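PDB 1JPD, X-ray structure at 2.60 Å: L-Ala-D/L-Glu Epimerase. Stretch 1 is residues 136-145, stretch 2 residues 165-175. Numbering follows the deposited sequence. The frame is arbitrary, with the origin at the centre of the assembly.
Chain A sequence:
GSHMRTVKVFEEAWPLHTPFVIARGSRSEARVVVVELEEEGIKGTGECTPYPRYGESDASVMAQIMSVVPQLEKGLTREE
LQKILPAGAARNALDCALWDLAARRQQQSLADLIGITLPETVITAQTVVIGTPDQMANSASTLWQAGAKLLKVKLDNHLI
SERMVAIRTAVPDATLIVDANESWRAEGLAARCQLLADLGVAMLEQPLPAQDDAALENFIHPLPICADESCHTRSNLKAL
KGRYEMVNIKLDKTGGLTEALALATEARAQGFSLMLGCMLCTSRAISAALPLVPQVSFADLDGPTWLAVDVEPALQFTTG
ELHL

Stretch 1, residues 136-145: MANSASTLWQ
Stretch 2 165-175: VAIRTAVPDAT

Two helices of one chain, 136-145 and 165-170, run in nearly the same direction (28° between axes, signed crossing -28°) and approach to 8.1 Å, with Ala137, Ala140, Ala166 and Ala170 at the seam; CA atoms pair Ala137 with Ile167 (4.3 Å) and Ser141 with Val171 (5.8 Å). No hydrogen bond crosses, so packing is by van der Waals contact. Val165 (chi1 t) stays out of reach, its O accepting from Thr169 OG1 (2.9 Å; Thr169 chi1 m). Ala166 points toward stretch 1, its O 3.5 Å from Ala137 CB. Ile167 (m, t) starts sideways but reaches in: CD1 lies 3.6 Å from Met136 CB (Met136 m, t, p), CG2 4.0 Å from Ala140 CB. Arg168 (t, p, p, chi4 -159°) has its CA-to-CB bond directed away from stretch 1, and its NH1 donates to Ala174 O (2.6 Å) and Val171 O (2.9 Å), holding the following turn. Ala170 CB sits 4.1 Å from Ala137 CB. Val171 (chi1 m, phi/psi -123/70) leaves helical geometry and opens a type I turn to Ala174, closed by Ala174 N to Val171 O (3.1 Å). Val171 CG1 lies 3.3 Å from Ala140 O and 3.6 Å from Trp144 CB. Pro172 points away. Trp144 (chi1 t, chi2 -97°) covers the turn: CZ2 meets Asp173 CB at 3.8 Å, CE3 meets Ala174 CB at 3.5 Å, and Ala174 N lies over one ring face.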

# COMPACT_ATOMS: atom_id res chain seq x y z
N MET A 136 17.73 -5.84 -16.06
CA MET A 136 17.25 -4.92 -15.03
C MET A 136 17.81 -3.53 -15.22
O MET A 136 17.15 -2.53 -14.91
CB MET A 136 17.60 -5.45 -13.64
CG MET A 136 16.96 -6.80 -13.35
SD MET A 136 17.19 -7.32 -11.66
CE MET A 136 15.98 -6.23 -10.86
N ALA A 137 19.03 -3.44 -15.75
CA ALA A 137 19.64 -2.15 -15.98
C ALA A 137 18.94 -1.41 -17.12
O ALA A 137 18.62 -0.23 -17.00
CB ALA A 137 21.13 -2.31 -16.26
N ASN A 138 18.69 -2.11 -18.23
CA ASN A 138 18.02 -1.50 -19.38
C ASN A 138 16.64 -1.01 -18.99
O ASN A 138 16.23 0.09 -19.37
CB ASN A 138 17.88 -2.48 -20.55
CG ASN A 138 19.19 -2.74 -21.25
OD1 ASN A 138 19.97 -1.81 -21.50
ND2 ASN A 138 19.44 -4.00 -21.59
N SER A 139 15.92 -1.83 -18.24
CA SER A 139 14.59 -1.47 -17.79
C SER A 139 14.63 -0.22 -16.93
O SER A 139 13.85 0.70 -17.14
CB SER A 139 13.97 -2.62 -16.99
OG SER A 139 12.72 -2.22 -16.46
N ALA A 140 15.56 -0.18 -15.97
CA ALA A 140 15.70 0.97 -15.09
C ALA A 140 16.00 2.23 -15.90
O ALA A 140 15.46 3.30 -15.63
CB ALA A 140 16.81 0.72 -14.09
N SER A 141 16.86 2.09 -16.90
CA SER A 141 17.21 3.23 -17.74
C SER A 141 16.01 3.75 -18.53
O SER A 141 15.77 4.96 -18.59
CB SER A 141 18.36 2.86 -18.69
OG SER A 141 18.70 3.97 -19.50
N THR A 142 15.25 2.84 -19.14
CA THR A 142 14.08 3.21 -19.93
C THR A 142 13.00 3.88 -19.07
O THR A 142 12.38 4.86 -19.49
CB THR A 142 13.45 1.98 -20.60
OG1 THR A 142 14.39 1.39 -21.50
CG2 THR A 142 12.20 2.39 -21.38
N LEU A 143 12.78 3.33 -17.88
CA LEU A 143 11.78 3.89 -16.97
C LEU A 143 12.25 5.24 -16.45
O LEU A 143 11.44 6.12 -16.18
CB LEU A 143 11.52 2.92 -15.81
CG LEU A 143 10.92 1.57 -16.24
CD1 LEU A 143 10.79 0.64 -15.04
CD2 LEU A 143 9.56 1.80 -16.88
N TRP A 144 13.57 5.41 -16.31
CA TRP A 144 14.12 6.68 -15.84
C TRP A 144 13.93 7.74 -16.93
O TRP A 144 13.61 8.89 -16.64
CB TRP A 144 15.61 6.54 -15.49
CG TRP A 144 16.32 7.85 -15.33
CD1 TRP A 144 17.07 8.51 -16.27
CD2 TRP A 144 16.29 8.70 -14.18
NE1 TRP A 144 17.50 9.71 -15.78
CE2 TRP A 144 17.05 9.86 -14.49
CE3 TRP A 144 15.71 8.61 -12.91
CZ2 TRP A 144 17.23 10.91 -13.59
CZ3 TRP A 144 15.90 9.65 -12.00
CH2 TRP A 144 16.65 10.79 -12.35
N GLN A 145 14.12 7.32 -18.18
CA GLN A 145 13.96 8.20 -19.34
C GLN A 145 12.50 8.63 -19.48
O GLN A 145 12.21 9.77 -19.83
CB GLN A 145 14.38 7.49 -20.63
CG GLN A 145 15.81 6.95 -20.63
CD GLN A 145 16.84 7.99 -20.99
OE1 GLN A 145 16.96 9.03 -20.33
NE2 GLN A 145 17.59 7.73 -22.05
N VAL A 165 24.45 -3.35 -8.89
CA VAL A 165 25.52 -2.55 -9.45
C VAL A 165 25.16 -2.10 -10.87
O VAL A 165 25.23 -0.90 -11.17
CB VAL A 165 26.87 -3.32 -9.45
CG1 VAL A 165 27.88 -2.65 -10.40
CG2 VAL A 165 27.44 -3.34 -8.04
N ALA A 166 24.75 -3.04 -11.73
CA ALA A 166 24.37 -2.69 -13.10
C ALA A 166 23.24 -1.66 -13.15
O ALA A 166 23.25 -0.76 -13.99
CB ALA A 166 23.98 -3.93 -13.88
N ILE A 167 22.27 -1.78 -12.24
CA ILE A 167 21.15 -0.83 -12.18
C ILE A 167 21.60 0.58 -11.78
O ILE A 167 21.31 1.56 -12.49
CB ILE A 167 20.05 -1.33 -11.20
CG1 ILE A 167 19.33 -2.54 -11.81
CG2 ILE A 167 19.05 -0.22 -10.90
CD1 ILE A 167 18.41 -3.28 -10.84
N ARG A 168 22.31 0.70 -10.66
CA ARG A 168 22.79 2.00 -10.21
C ARG A 168 23.69 2.67 -11.25
O ARG A 168 23.63 3.89 -11.43
CB ARG A 168 23.56 1.89 -8.88
CG ARG A 168 24.27 3.18 -8.48
CD ARG A 168 23.31 4.36 -8.48
NE ARG A 168 22.55 4.45 -7.24
CZ ARG A 168 21.39 5.10 -7.12
NH1 ARG A 168 20.86 5.72 -8.17
NH2 ARG A 168 20.79 5.16 -5.94
N THR A 169 24.53 1.89 -11.92
CA THR A 169 25.42 2.43 -12.94
C THR A 169 24.60 3.02 -14.09
O THR A 169 25.01 4.00 -14.71
CB THR A 169 26.36 1.33 -13.52
OG1 THR A 169 27.16 0.75 -12.48
CG2 THR A 169 27.28 1.92 -14.59
N ALA A 170 23.45 2.40 -14.36
CA ALA A 170 22.56 2.84 -15.43
C ALA A 170 21.78 4.10 -15.08
O ALA A 170 21.64 5.00 -15.91
CB ALA A 170 21.60 1.72 -15.80
N VAL A 171 21.25 4.16 -13.86
CA VAL A 171 20.49 5.32 -13.42
C VAL A 171 21.14 5.88 -12.17
O VAL A 171 20.59 5.81 -11.07
CB VAL A 171 19.01 4.95 -13.15
CG1 VAL A 171 18.35 4.48 -14.45
CG2 VAL A 171 18.91 3.86 -12.11
N PRO A 172 22.33 6.48 -12.33
CA PRO A 172 23.08 7.06 -11.21
C PRO A 172 22.31 8.13 -10.45
O PRO A 172 22.61 8.39 -9.29
CB PRO A 172 24.34 7.60 -11.89
CG PRO A 172 23.82 8.03 -13.22
CD PRO A 172 22.97 6.85 -13.61
N ASP A 173 21.33 8.75 -11.09
CA ASP A 173 20.56 9.80 -10.43
C ASP A 173 19.21 9.35 -9.90
O ASP A 173 18.55 10.10 -9.17
CB ASP A 173 20.35 10.98 -11.37
CG ASP A 173 21.64 11.66 -11.75
OD1 ASP A 173 22.47 11.88 -10.84
OD2 ASP A 173 21.83 11.96 -12.94
N ALA A 174 18.78 8.15 -10.27
CA ALA A 174 17.49 7.64 -9.83
C ALA A 174 17.50 7.32 -8.35
O ALA A 174 18.51 6.88 -7.80
CB ALA A 174 17.15 6.38 -10.61
N THR A 175 16.37 7.58 -7.68
CA THR A 175 16.24 7.24 -6.27
C THR A 175 15.82 5.77 -6.30
O THR A 175 14.84 5.41 -6.96
CB THR A 175 15.11 8.04 -5.58
OG1 THR A 175 15.40 9.44 -5.64
CG2 THR A 175 14.97 7.60 -4.12